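Local coordinates for 2-hydroxyisobutyryl-CoA synthetase (Aquincola tertiaricarbonis, PDB 6HDY), which belongs to the ANL superfamily of AMP-binding enzymes, with a large N-terminal part followed by a smaller C-terminal domain, at residues N24-A29 / R187-A192; H64-R69 / F110-C115; R141-A146 / E331-P336; M314-Y319 / T346-D351. All coordinates share one frame; numbering follows the deposited sequence.

Overall arrangement
Contact 3 touches both contact 1 and contact 2, which do not touch each other; contact 4 stands apart. Contact 3 is buried. Its loop 331-336 meets contact 2, where Y68 OH lies 2.7 Å from P336 O, and their centres are about 14 Å apart. Its helix 141-157 faces contact 1 through R145, packed beside R187. Contact 1 ties the N-terminal segment to the end of helix 176-187, just before strand 191-193 of the parallel sheet. Contact 4 lies at the antiparallel sheet, its nearest atoms about 13 Å from contact 2. The R332 side chain is about 9 Å from bound (3S)-3-hydroxybutanoic acid. The Y113 and W348 side chains are about 12 and 14 Å from bound [[(2R,3S,4R,5R)-5-(6-aminopurin-9-yl)-3,4-bis(oxidanyl)oxolan-2-yl]methoxy-oxidanyl-phosphoryl] (3S)-3-oxidanylbutanoate.

Contact 1: N24-A29 / R187-A192; sequences NYLPPA and RLRAKA
R187 reaches out to Y25 and holds its backbone carbonyl with two nitrogens. NH1 of R187 lies 2.8 Å from Y25 O and sits in the carbonyl plane, on a lone pair. NH2 of R187 is 3.1 Å from Y25 O and is tilted from that plane, with a more bent N-H direction. Both terminal nitrogens thus close on one oxygen, which lies in the guanidinium plane. CG of R187 is anti to the backbone N (chi1 180°), and the chain then bends at chi2 (54°). R187 NE is used elsewhere, by N149 OD1. R187 lies in the last turn of helix 176-187; R189, with positive phi, closes it in a Schellman motif. The chain then enters strand 191-193, outermost within this chain in the parallel sheet of the AMP-binding fold; A192 makes backbone hydrogen bonds to the second subunit. L26 packs with both methyls. Its CD1 lies 4.0 Å from R187 NH2, near the guanidinium plane. Its CD2 touches the aliphatic R189 CG at 3.9 Å. R187 O lies over the centre of the R189 guanidinium. R189 NH1 is bonded to E23 O. The Y25 ring meets W34 edge-to-face, and Y25 OH is bonded to W34 O.

Contact 2: H64-R69 / F110-C115; sequences HAPFYR and FGDYVC
D112 crosses P66 at about a right angle, with its carboxylate beside the proline ring. D112 OD2 is 3.5 Å from P66 CB and also forms a salt bridge with R70. The D112 carbonyl also takes part. F67 N donates to D112 O at 3.2 Å, from above the carbonyl plane. C115 fits against the chain just before the helix. Its SG is 3.6 Å from A65 CB, and its CB packs on H64 CB. Water 1 takes the N-H of C115 and donates to H64 O at 2.9 Å. Y113 lies beside F67, both side chains pointing the same way. CG of Y113 sits between the backbone N and the carbonyl carbon (chi1 57°), which sets the ring beside F67, edge to its face, with planes at 60°. Y113 CB is 3.7 Å from F67 CD2. The contact joins the start of helix 66-74 to the loop between helix 97-106 and strand 121-126. F67 and Y113 both pack on helix 97-106, while C115 touches Y60 of helix 43-64.

Contact 3: R141-A146 / E331-P336; sequences RADWRA and ERTSQP
D143 has CG anti to its carbonyl carbon (chi1 -75°), and its carboxylate meets the loop from R332 to S334. S334 places OG between its backbone N and carbonyl carbon (chi1 79°), within 2.6 Å of D143 OD2. The two carboxylate oxygens are used differently. OD1 of D143 accepts T333 N at 2.9 Å on its syn lone pair. OD2 takes three donors. S334 N, 2.7 Å from D143 OD2, comes from the syn side but out of the carboxylate plane. S334 OG donates from the side of the plane toward which S334 N is displaced. R332 NE comes from the opposite side, 3.0 Å from D143 OD2, in a nearly straight N-H bond that is part of a salt bridge. D143 OD2 lies close to the guanidinium plane. R332 NH1 turns to S282 O. A146 CB packs 3.4 Å from E331 O. Water 4 links A146 O to E331 OE1, which also bonds Y21. These bonds join the N-terminal part of helix 141-157 to the loop between strands 322-329 and 340-347. With four hydrogen bonds on a buried carboxylate, one from an arginine, D143 is probably kept ionised. Its donors come from three successive residues, so it holds loop backbone and side chains alike.

Contact 4: M314-Y319 / T346-D351; sequences MRRVPY and TLWTND
The chain at 316-319 runs at 63° to that at 348-350, and the two come nearest at Y319 and T349, whose CA atoms are 4.5 Å apart. Y319 lies over one face of the W348 indole, and V317 O meets its edge. W348 NE1 donates to V317 O at 3.0 Å. That oxygen lies in the indole plane, while the donor is above the carbonyl plane. The edge of Y319 turns to the indole face, with planes at 50°. Y319 CE1 is 3.6 Å from W348 CE2. Both segments include strand ends of the antiparallel sheet: 315-316, weakly bonded, is outermost within the chain, and 340-347 is the fourth of five. The contact forms where the chain leaves these strands. N350 covers a face of the Y319 ring. Its CB stands 3.5 Å from the ring centroid, nearly on the normal, as a CH-pi contact. R316 runs obliquely past the indole, with its CG 4.1 Å from W348 CH2. The charged end of R316 is held by E89 and E86. W348 also packs on V308 and L362.

Contact 1: N24-A29 / R187-A192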
loop_
_atom_site.group_PDB
_atom_site.type_symbol
_atom_site.label_atom_id
_atom_site.label_comp_id
_atom_site.label_asym_id
_atom_site.label_seq_id
_atom_site.Cartn_x
_atom_site.Cartn_y
_atom_site.Cartn_z
ATOM N N ASN A 24 4.394 22.710 10.652
ATOM C CA ASN A 24 5.811 22.882 10.975
ATOM C C ASN A 24 6.155 22.728 12.447
ATOM O O ASN A 24 7.337 22.737 12.793
ATOM C CB ASN A 24 6.330 24.220 10.436
ATOM C CG ASN A 24 6.329 24.225 8.933
ATOM O OD1 ASN A 24 6.814 23.280 8.283
ATOM N ND2 ASN A 24 5.659 25.210 8.363
ATOM N N TYR A 25 5.146 22.571 13.305
ATOM C CA TYR A 25 5.377 22.393 14.723
ATOM C C TYR A 25 5.992 21.034 15.059
ATOM O O TYR A 25 5.524 19.984 14.603
ATOM C CB TYR A 25 4.094 22.612 15.524
ATOM C CG TYR A 25 4.251 22.199 16.973
ATOM C CD1 TYR A 25 4.942 23.006 17.874
ATOM C CD2 TYR A 25 3.814 20.948 17.415
ATOM C CE1 TYR A 25 5.141 22.608 19.191
ATOM C CE2 TYR A 25 4.029 20.532 18.725
ATOM C CZ TYR A 25 4.678 21.375 19.616
ATOM O OH TYR A 25 4.872 21.002 20.918
ATOM N N LEU A 26 7.034 21.070 15.887
ATOM C CA LEU A 26 7.689 19.880 16.432
ATOM C C LEU A 26 7.934 20.203 17.923
ATOM O O LEU A 26 8.399 21.314 18.229
ATOM C CB LEU A 26 9.018 19.604 15.704
ATOM C CG LEU A 26 9.228 18.263 14.961
ATOM C CD1 LEU A 26 7.912 17.526 14.622
ATOM C CD2 LEU A 26 10.041 18.485 13.708
ATOM N N PRO A 27 7.571 19.299 18.874
ATOM C CA PRO A 27 7.804 19.617 20.301
ATOM C C PRO A 27 9.305 19.758 20.604
ATOM O O PRO A 27 10.122 19.342 19.752
ATOM C CB PRO A 27 7.170 18.423 21.055
ATOM C CG PRO A 27 6.386 17.681 20.049
ATOM C CD PRO A 27 6.989 17.953 18.712
ATOM N N PRO A 28 9.717 20.358 21.759
ATOM C CA PRO A 28 11.158 20.413 22.063
ATOM C C PRO A 28 11.659 18.974 22.261
ATOM O O PRO A 28 10.895 18.106 22.719
ATOM C CB PRO A 28 11.228 21.227 23.378
ATOM C CG PRO A 28 9.862 21.833 23.554
ATOM C CD PRO A 28 8.913 20.902 22.872
ATOM N N ALA A 29 12.932 18.706 21.895
ATOM C CA ALA A 29 13.502 17.350 22.010
ATOM C C ALA A 29 13.415 16.730 23.440
ATOM O O ALA A 29 13.287 15.509 23.553
ATOM C CB ALA A 29 14.942 17.326 21.489
ATOM N N ARG A 187 4.035 13.008 9.298
ATOM C CA ARG A 187 3.885 14.246 10.076
ATOM C C ARG A 187 4.923 14.338 11.234
ATOM O O ARG A 187 5.416 15.432 11.550
ATOM C CB ARG A 187 2.436 14.393 10.598
ATOM C CG ARG A 187 2.160 15.661 11.436
ATOM C CD ARG A 187 2.546 16.963 10.724
ATOM N NE ARG A 187 2.418 18.126 11.609
ATOM C CZ ARG A 187 3.377 18.594 12.404
ATOM N NH1 ARG A 187 3.149 19.639 13.181
ATOM N NH2 ARG A 187 4.565 18.005 12.444
ATOM N N LEU A 188 5.294 13.184 11.808
ATOM C CA LEU A 188 6.294 13.122 12.886
ATOM C C LEU A 188 7.712 13.462 12.371
ATOM O O LEU A 188 8.633 13.649 13.169
ATOM C CB LEU A 188 6.268 11.709 13.526
ATOM C CG LEU A 188 7.168 11.429 14.759
ATOM C CD1 LEU A 188 7.022 12.525 15.851
ATOM C CD2 LEU A 188 6.894 10.043 15.297
ATOM N N ARG A 189 7.876 13.540 11.027
ATOM C CA ARG A 189 9.149 13.759 10.349
ATOM C C ARG A 189 10.065 12.546 10.594
ATOM O O ARG A 189 11.287 12.663 10.669
ATOM C CB ARG A 189 9.818 15.127 10.683
ATOM C CG ARG A 189 8.879 16.341 10.657
ATOM C CD ARG A 189 8.499 16.793 9.261
ATOM N NE ARG A 189 7.321 17.669 9.256
ATOM C CZ ARG A 189 6.204 17.432 8.565
ATOM N NH1 ARG A 189 5.196 18.293 8.607
ATOM N NH2 ARG A 189 6.101 16.345 7.801
ATOM N N ALA A 190 9.453 11.362 10.717
ATOM C CA ALA A 190 10.204 10.121 10.861
ATOM C C ALA A 190 10.574 9.715 9.424
ATOM O O ALA A 190 10.072 10.321 8.485
ATOM C CB ALA A 190 9.312 9.049 11.508
ATOM N N LYS A 191 11.460 8.738 9.240
ATOM C CA LYS A 191 11.743 8.207 7.903
ATOM C C LYS A 191 10.646 7.130 7.695
ATOM O O LYS A 191 10.753 6.024 8.239
ATOM C CB LYS A 191 13.141 7.569 7.837
ATOM C CG LYS A 191 14.288 8.542 7.920
ATOM C CD LYS A 191 15.578 7.769 8.127
ATOM C CE LYS A 191 16.780 8.665 8.260
ATOM N NZ LYS A 191 16.645 9.649 9.371
ATOM N N ALA A 192 9.538 7.492 7.016
ATOM C CA ALA A 192 8.424 6.532 6.834
ATOM C C ALA A 192 8.847 5.421 5.886
ATOM O O ALA A 192 9.320 5.703 4.791
ATOM C CB ALA A 192 7.171 7.240 6.318
#

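Contact 2: H64-R69 / F110-C115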
loop_
_atom_site.group_PDB
_atom_site.type_symbol
_atom_site.label_atom_id
_atom_site.label_comp_id
_atom_site.label_asym_id
_atom_site.label_seq_id
_atom_site.Cartn_x
_atom_site.Cartn_y
_atom_site.Cartn_z
ATOM N N HIS A 64 -25.062 19.750 8.122
ATOM C CA HIS A 64 -24.533 19.133 6.902
ATOM C C HIS A 64 -24.874 17.664 6.665
ATOM O O HIS A 64 -24.690 17.168 5.558
ATOM C CB HIS A 64 -23.013 19.316 6.888
ATOM C CG HIS A 64 -22.609 20.753 6.798
ATOM N ND1 HIS A 64 -21.994 21.393 7.853
ATOM C CD2 HIS A 64 -22.808 21.645 5.807
ATOM C CE1 HIS A 64 -21.816 22.645 7.461
ATOM N NE2 HIS A 64 -22.282 22.839 6.237
ATOM N N ALA A 65 -25.375 16.971 7.677
ATOM C CA ALA A 65 -25.692 15.548 7.565
ATOM C C ALA A 65 -27.176 15.236 7.755
ATOM O O ALA A 65 -27.637 15.154 8.893
ATOM C CB ALA A 65 -24.852 14.740 8.542
ATOM N N PRO A 66 -27.932 14.956 6.671
ATOM C CA PRO A 66 -29.342 14.569 6.857
ATOM C C PRO A 66 -29.484 13.231 7.591
ATOM O O PRO A 66 -30.538 12.973 8.144
ATOM C CB PRO A 66 -29.905 14.536 5.423
ATOM C CG PRO A 66 -28.906 15.262 4.588
ATOM C CD PRO A 66 -27.582 15.010 5.237
ATOM N N PHE A 67 -28.414 12.408 7.633
ATOM C CA PHE A 67 -28.381 11.140 8.363
ATOM C C PHE A 67 -28.559 11.427 9.841
ATOM O O PHE A 67 -29.393 10.788 10.477
ATOM C CB PHE A 67 -27.047 10.390 8.122
ATOM C CG PHE A 67 -26.800 9.235 9.066
ATOM C CD1 PHE A 67 -27.428 8.011 8.873
ATOM C CD2 PHE A 67 -25.969 9.384 10.172
ATOM C CE1 PHE A 67 -27.236 6.956 9.774
ATOM C CE2 PHE A 67 -25.774 8.328 11.063
ATOM C CZ PHE A 67 -26.407 7.120 10.854
ATOM N N TYR A 68 -27.754 12.370 10.393
ATOM C CA TYR A 68 -27.849 12.786 11.783
ATOM C C TYR A 68 -29.117 13.580 12.049
ATOM O O TYR A 68 -29.754 13.339 13.065
ATOM C CB TYR A 68 -26.607 13.561 12.227
ATOM C CG TYR A 68 -25.412 12.661 12.404
ATOM C CD1 TYR A 68 -25.372 11.711 13.425
ATOM C CD2 TYR A 68 -24.320 12.744 11.547
ATOM C CE1 TYR A 68 -24.292 10.846 13.564
ATOM C CE2 TYR A 68 -23.219 11.900 11.696
ATOM C CZ TYR A 68 -23.208 10.958 12.713
ATOM O OH TYR A 68 -22.135 10.120 12.866
ATOM N N ARG A 69 -29.514 14.481 11.139
ATOM C CA ARG A 69 -30.760 15.260 11.279
ATOM C C ARG A 69 -31.982 14.317 11.423
ATOM O O ARG A 69 -32.768 14.501 12.351
ATOM C CB ARG A 69 -30.927 16.276 10.124
ATOM C CG ARG A 69 -32.244 17.058 10.135
ATOM C CD ARG A 69 -32.203 18.389 10.880
ATOM N NE ARG A 69 -31.262 19.328 10.268
ATOM C CZ ARG A 69 -31.589 20.286 9.404
ATOM N NH1 ARG A 69 -32.862 20.498 9.082
ATOM N NH2 ARG A 69 -30.649 21.053 8.872
ATOM N N PHE A 110 -20.903 7.556 -0.242
ATOM C CA PHE A 110 -20.456 7.783 1.144
ATOM C C PHE A 110 -21.539 7.940 2.220
ATOM O O PHE A 110 -21.200 8.045 3.402
ATOM C CB PHE A 110 -19.506 8.990 1.187
ATOM C CG PHE A 110 -18.356 8.812 0.232
ATOM C CD1 PHE A 110 -17.525 7.692 0.313
ATOM C CD2 PHE A 110 -18.150 9.713 -0.810
ATOM C CE1 PHE A 110 -16.508 7.487 -0.621
ATOM C CE2 PHE A 110 -17.107 9.517 -1.726
ATOM C CZ PHE A 110 -16.278 8.419 -1.606
ATOM N N GLY A 111 -22.806 7.928 1.831
ATOM C CA GLY A 111 -23.887 8.070 2.797
ATOM C C GLY A 111 -24.303 9.500 3.062
ATOM O O GLY A 111 -23.662 10.459 2.605
ATOM N N ASP A 112 -25.376 9.651 3.841
ATOM C CA ASP A 112 -25.879 10.973 4.148
ATOM C C ASP A 112 -25.231 11.596 5.390
ATOM O O ASP A 112 -25.720 12.604 5.906
ATOM C CB ASP A 112 -27.402 10.991 4.207
ATOM C CG ASP A 112 -27.961 11.889 3.132
ATOM O OD1 ASP A 112 -27.154 12.433 2.323
ATOM O OD2 ASP A 112 -29.195 12.080 3.104
ATOM N N TYR A 113 -24.084 11.053 5.794
ATOM C CA TYR A 113 -23.290 11.556 6.902
ATOM C C TYR A 113 -21.915 12.052 6.421
ATOM O O TYR A 113 -21.072 12.360 7.257
ATOM C CB TYR A 113 -23.170 10.503 8.025
ATOM C CG TYR A 113 -22.589 9.189 7.562
ATOM C CD1 TYR A 113 -23.384 8.245 6.914
ATOM C CD2 TYR A 113 -21.239 8.899 7.737
ATOM C CE1 TYR A 113 -22.848 7.056 6.434
ATOM C CE2 TYR A 113 -20.692 7.698 7.280
ATOM C CZ TYR A 113 -21.500 6.793 6.599
ATOM O OH TYR A 113 -21.012 5.592 6.159
ATOM N N VAL A 114 -21.701 12.166 5.088
ATOM C CA VAL A 114 -20.424 12.610 4.515
ATOM C C VAL A 114 -20.046 14.062 4.946
ATOM O O VAL A 114 -18.887 14.306 5.263
ATOM C CB VAL A 114 -20.343 12.392 2.989
ATOM C CG1 VAL A 114 -21.335 13.276 2.217
ATOM C CG2 VAL A 114 -18.922 12.582 2.483
ATOM N N CYS A 115 -21.032 14.993 4.948
ATOM C CA CYS A 115 -21.009 16.395 5.386
ATOM C C CYS A 115 -20.297 17.318 4.431
ATOM O O CYS A 115 -20.825 18.376 4.118
ATOM C CB CYS A 115 -20.462 16.545 6.804
ATOM S SG CYS A 115 -21.493 15.801 8.087
HETATM O O HOH W 1 -23.561 14.740 4.382
HETATM O O HOH W 2 -23.419 18.895 3.109
#

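Contact 3: R141-A146 / E331-P336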
loop_
_atom_site.group_PDB
_atom_site.type_symbol
_atom_site.label_atom_id
_atom_site.label_comp_id
_atom_site.label_asym_id
_atom_site.label_seq_id
_atom_site.Cartn_x
_atom_site.Cartn_y
_atom_site.Cartn_z
ATOM N N ARG A 141 -9.541 16.315 2.713
ATOM C CA ARG A 141 -8.155 16.778 2.847
ATOM C C ARG A 141 -7.841 17.250 4.258
ATOM O O ARG A 141 -6.811 16.878 4.821
ATOM C CB ARG A 141 -7.896 17.916 1.848
ATOM C CG ARG A 141 -6.558 17.812 1.127
ATOM C CD ARG A 141 -6.474 18.693 -0.111
ATOM N NE ARG A 141 -7.670 18.620 -0.961
ATOM C CZ ARG A 141 -8.563 19.601 -1.100
ATOM N NH1 ARG A 141 -8.408 20.748 -0.441
ATOM N NH2 ARG A 141 -9.616 19.443 -1.892
ATOM N N ALA A 142 -8.735 18.054 4.834
ATOM C CA ALA A 142 -8.581 18.593 6.184
ATOM C C ALA A 142 -8.597 17.503 7.220
ATOM O O ALA A 142 -7.749 17.531 8.114
ATOM C CB ALA A 142 -9.651 19.653 6.457
ATOM N N ASP A 143 -9.461 16.473 7.060
ATOM C CA ASP A 143 -9.476 15.318 7.993
ATOM C C ASP A 143 -8.209 14.477 7.927
ATOM O O ASP A 143 -7.729 14.052 8.957
ATOM C CB ASP A 143 -10.708 14.430 7.792
ATOM C CG ASP A 143 -11.967 15.039 8.345
ATOM O OD1 ASP A 143 -11.905 16.176 8.844
ATOM O OD2 ASP A 143 -13.005 14.389 8.285
ATOM N N TRP A 144 -7.658 14.264 6.735
ATOM C CA TRP A 144 -6.415 13.508 6.536
ATOM C C TRP A 144 -5.286 14.201 7.340
ATOM O O TRP A 144 -4.517 13.538 8.047
ATOM C CB TRP A 144 -6.073 13.392 5.008
ATOM C CG TRP A 144 -5.101 12.278 4.748
ATOM C CD1 TRP A 144 -3.741 12.357 4.813
ATOM C CD2 TRP A 144 -5.418 10.877 4.630
ATOM N NE1 TRP A 144 -3.185 11.101 4.668
ATOM C CE2 TRP A 144 -4.194 10.176 4.536
ATOM C CE3 TRP A 144 -6.620 10.146 4.587
ATOM C CZ2 TRP A 144 -4.134 8.774 4.393
ATOM C CZ3 TRP A 144 -6.562 8.760 4.405
ATOM C CH2 TRP A 144 -5.332 8.091 4.314
ATOM N N ARG A 145 -5.220 15.551 7.247
ATOM C CA ARG A 145 -4.278 16.372 8.032
ATOM C C ARG A 145 -4.569 16.253 9.538
ATOM O O ARG A 145 -3.635 16.059 10.310
ATOM C CB ARG A 145 -4.242 17.851 7.570
ATOM C CG ARG A 145 -3.718 18.094 6.126
ATOM C CD ARG A 145 -2.613 17.144 5.639
ATOM N NE ARG A 145 -1.427 17.087 6.506
ATOM C CZ ARG A 145 -0.569 16.068 6.530
ATOM N NH1 ARG A 145 -0.759 15.018 5.752
ATOM N NH2 ARG A 145 0.493 16.101 7.327
ATOM N N ALA A 146 -5.856 16.290 9.942
ATOM C CA ALA A 146 -6.245 16.120 11.357
ATOM C C ALA A 146 -5.789 14.729 11.885
ATOM O O ALA A 146 -5.277 14.632 12.999
ATOM C CB ALA A 146 -7.754 16.290 11.524
ATOM N N GLU A 331 -12.578 16.335 15.911
ATOM C CA GLU A 331 -11.765 17.047 14.928
ATOM C C GLU A 331 -11.927 16.514 13.504
ATOM O O GLU A 331 -10.930 16.380 12.780
ATOM C CB GLU A 331 -10.282 17.017 15.363
ATOM C CG GLU A 331 -9.972 17.795 16.638
ATOM C CD GLU A 331 -8.511 17.933 17.016
ATOM O OE1 GLU A 331 -7.676 17.148 16.517
ATOM O OE2 GLU A 331 -8.198 18.841 17.813
ATOM N N ARG A 332 -13.180 16.218 13.084
ATOM C CA ARG A 332 -13.463 15.725 11.726
ATOM C C ARG A 332 -14.683 16.364 11.099
ATOM O O ARG A 332 -15.733 16.460 11.732
ATOM C CB ARG A 332 -13.562 14.181 11.685
ATOM C CG ARG A 332 -12.196 13.498 11.697
ATOM C CD ARG A 332 -12.229 12.066 11.227
ATOM N NE ARG A 332 -12.711 11.893 9.845
ATOM C CZ ARG A 332 -12.821 10.714 9.243
ATOM N NH1 ARG A 332 -12.478 9.599 9.883
ATOM N NH2 ARG A 332 -13.273 10.638 7.997
ATOM N N THR A 333 -14.542 16.805 9.843
ATOM C CA THR A 333 -15.628 17.420 9.079
ATOM C C THR A 333 -16.231 16.445 8.058
ATOM O O THR A 333 -17.363 16.644 7.635
ATOM C CB THR A 333 -15.141 18.710 8.405
ATOM O OG1 THR A 333 -13.975 18.416 7.628
ATOM C CG2 THR A 333 -14.854 19.836 9.408
ATOM N N SER A 334 -15.479 15.400 7.649
ATOM C CA SER A 334 -15.931 14.411 6.644
ATOM C C SER A 334 -16.293 13.104 7.349
ATOM O O SER A 334 -15.496 12.614 8.161
ATOM C CB SER A 334 -14.857 14.171 5.578
ATOM O OG SER A 334 -13.834 13.302 6.050
ATOM N N GLN A 335 -17.502 12.551 7.059
ATOM C CA GLN A 335 -18.027 11.340 7.717
ATOM C C GLN A 335 -17.828 11.379 9.243
ATOM O O GLN A 335 -17.286 10.429 9.805
ATOM C CB GLN A 335 -17.465 10.054 7.079
ATOM C CG GLN A 335 -17.935 9.884 5.612
ATOM C CD GLN A 335 -17.464 8.567 5.016
ATOM O OE1 GLN A 335 -16.296 8.192 5.126
ATOM N NE2 GLN A 335 -18.359 7.847 4.351
ATOM N N PRO A 336 -18.200 12.494 9.959
ATOM C CA PRO A 336 -17.962 12.509 11.415
ATOM C C PRO A 336 -18.839 11.483 12.120
ATOM O O PRO A 336 -20.015 11.333 11.795
ATOM C CB PRO A 336 -18.277 13.952 11.828
ATOM C CG PRO A 336 -19.235 14.442 10.807
ATOM C CD PRO A 336 -18.880 13.735 9.514
HETATM O O HOH W 3 -11.866 16.939 5.785
HETATM O O HOH W 4 -7.163 14.970 14.945
#

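Contact 4: M314-Y319 / T346-D351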
loop_
_atom_site.group_PDB
_atom_site.type_symbol
_atom_site.label_atom_id
_atom_site.label_comp_id
_atom_site.label_asym_id
_atom_site.label_seq_id
_atom_site.Cartn_x
_atom_site.Cartn_y
_atom_site.Cartn_z
ATOM N N MET A 314 -26.724 2.360 26.887
ATOM C CA MET A 314 -25.735 3.261 26.257
ATOM C C MET A 314 -25.300 4.433 27.163
ATOM O O MET A 314 -24.919 5.499 26.674
ATOM C CB MET A 314 -26.194 3.758 24.859
ATOM C CG MET A 314 -26.361 2.633 23.844
ATOM S SD MET A 314 -24.902 1.572 23.648
ATOM C CE MET A 314 -25.682 0.152 22.987
ATOM N N ARG A 315 -25.309 4.207 28.481
ATOM C CA ARG A 315 -24.852 5.192 29.457
ATOM C C ARG A 315 -23.525 4.723 30.019
ATOM O O ARG A 315 -23.278 3.515 30.043
ATOM C CB ARG A 315 -25.913 5.480 30.529
ATOM C CG ARG A 315 -26.976 6.463 30.018
ATOM C CD ARG A 315 -27.922 6.957 31.089
ATOM N NE ARG A 315 -29.231 6.308 30.983
ATOM C CZ ARG A 315 -29.696 5.407 31.844
ATOM N NH1 ARG A 315 -30.893 4.862 31.662
ATOM N NH2 ARG A 315 -28.972 5.052 32.902
ATOM N N ARG A 316 -22.628 5.672 30.371
ATOM C CA ARG A 316 -21.295 5.351 30.883
ATOM C C ARG A 316 -21.367 4.472 32.127
ATOM O O ARG A 316 -22.241 4.679 32.968
ATOM C CB ARG A 316 -20.487 6.630 31.189
ATOM C CG ARG A 316 -20.017 7.416 29.955
ATOM C CD ARG A 316 -19.554 8.823 30.327
ATOM N NE ARG A 316 -20.634 9.629 30.914
ATOM C CZ ARG A 316 -20.463 10.779 31.567
ATOM N NH1 ARG A 316 -19.248 11.287 31.727
ATOM N NH2 ARG A 316 -21.506 11.422 32.073
ATOM N N VAL A 317 -20.490 3.452 32.202
ATOM C CA VAL A 317 -20.372 2.562 33.362
ATOM C C VAL A 317 -19.359 3.227 34.312
ATOM O O VAL A 317 -18.484 3.957 33.814
ATOM C CB VAL A 317 -19.975 1.090 33.012
ATOM C CG1 VAL A 317 -21.011 0.430 32.114
ATOM C CG2 VAL A 317 -18.578 0.974 32.404
ATOM N N PRO A 318 -19.429 3.028 35.658
ATOM C CA PRO A 318 -18.420 3.656 36.538
ATOM C C PRO A 318 -17.019 3.124 36.242
ATOM O O PRO A 318 -16.900 2.038 35.665
ATOM C CB PRO A 318 -18.866 3.229 37.955
ATOM C CG PRO A 318 -20.286 2.817 37.816
ATOM C CD PRO A 318 -20.390 2.224 36.449
ATOM N N TYR A 319 -15.964 3.870 36.633
ATOM C CA TYR A 319 -14.586 3.405 36.454
ATOM C C TYR A 319 -14.345 2.153 37.295
ATOM O O TYR A 319 -14.865 2.036 38.404
ATOM C CB TYR A 319 -13.579 4.506 36.778
ATOM C CG TYR A 319 -13.679 5.704 35.860
ATOM C CD1 TYR A 319 -13.438 5.584 34.490
ATOM C CD2 TYR A 319 -14.019 6.958 36.354
ATOM C CE1 TYR A 319 -13.511 6.691 33.641
ATOM C CE2 TYR A 319 -14.115 8.065 35.514
ATOM C CZ TYR A 319 -13.855 7.930 34.160
ATOM O OH TYR A 319 -13.922 9.036 33.352
ATOM N N THR A 346 -14.474 -3.771 26.947
ATOM C CA THR A 346 -13.287 -3.259 27.638
ATOM C C THR A 346 -13.624 -2.954 29.103
ATOM O O THR A 346 -14.774 -3.060 29.521
ATOM C CB THR A 346 -12.701 -2.020 26.902
ATOM O OG1 THR A 346 -11.363 -1.791 27.343
ATOM C CG2 THR A 346 -13.524 -0.754 27.121
ATOM N N LEU A 347 -12.604 -2.571 29.860
ATOM C CA LEU A 347 -12.682 -2.089 31.225
ATOM C C LEU A 347 -11.895 -0.784 31.195
ATOM O O LEU A 347 -10.800 -0.725 30.613
ATOM C CB LEU A 347 -12.043 -3.078 32.226
ATOM C CG LEU A 347 -12.266 -2.741 33.712
ATOM C CD1 LEU A 347 -12.406 -3.990 34.526
ATOM C CD2 LEU A 347 -11.132 -1.917 34.278
ATOM N N TRP A 348 -12.445 0.245 31.845
ATOM C CA TRP A 348 -11.808 1.552 31.955
ATOM C C TRP A 348 -11.678 1.987 33.424
ATOM O O TRP A 348 -12.534 1.660 34.251
ATOM C CB TRP A 348 -12.476 2.634 31.051
ATOM C CG TRP A 348 -13.800 3.236 31.485
ATOM C CD1 TRP A 348 -14.730 2.699 32.336
ATOM C CD2 TRP A 348 -14.376 4.448 30.977
ATOM N NE1 TRP A 348 -15.816 3.540 32.442
ATOM C CE2 TRP A 348 -15.621 4.623 31.623
ATOM C CE3 TRP A 348 -13.950 5.416 30.041
ATOM C CZ2 TRP A 348 -16.458 5.711 31.343
ATOM C CZ3 TRP A 348 -14.760 6.509 29.801
ATOM C CH2 TRP A 348 -16.007 6.642 30.433
ATOM N N THR A 349 -10.564 2.665 33.742
ATOM C CA THR A 349 -10.257 3.190 35.082
ATOM C C THR A 349 -9.805 4.633 34.931
ATOM O O THR A 349 -9.506 5.064 33.812
ATOM C CB THR A 349 -9.212 2.319 35.810
ATOM O OG1 THR A 349 -8.043 2.177 34.997
ATOM C CG2 THR A 349 -9.755 0.960 36.211
ATOM N N ASN A 350 -9.818 5.393 36.024
ATOM C CA ASN A 350 -9.404 6.788 35.995
ATOM C C ASN A 350 -8.362 7.119 37.076
ATOM O O ASN A 350 -8.371 8.205 37.657
ATOM C CB ASN A 350 -10.601 7.736 36.038
ATOM C CG ASN A 350 -10.294 9.121 35.510
ATOM O OD1 ASN A 350 -9.415 9.308 34.657
ATOM N ND2 ASN A 350 -10.986 10.126 36.030
ATOM N N ASP A 351 -7.421 6.206 37.289
ATOM C CA ASP A 351 -6.349 6.435 38.255
ATOM C C ASP A 351 -5.153 7.082 37.548
ATOM O O ASP A 351 -5.067 7.037 36.324
ATOM C CB ASP A 351 -5.963 5.124 38.941
ATOM C CG ASP A 351 -7.146 4.458 39.605
ATOM O OD1 ASP A 351 -7.992 5.182 40.182
ATOM O OD2 ASP A 351 -7.255 3.218 39.514
#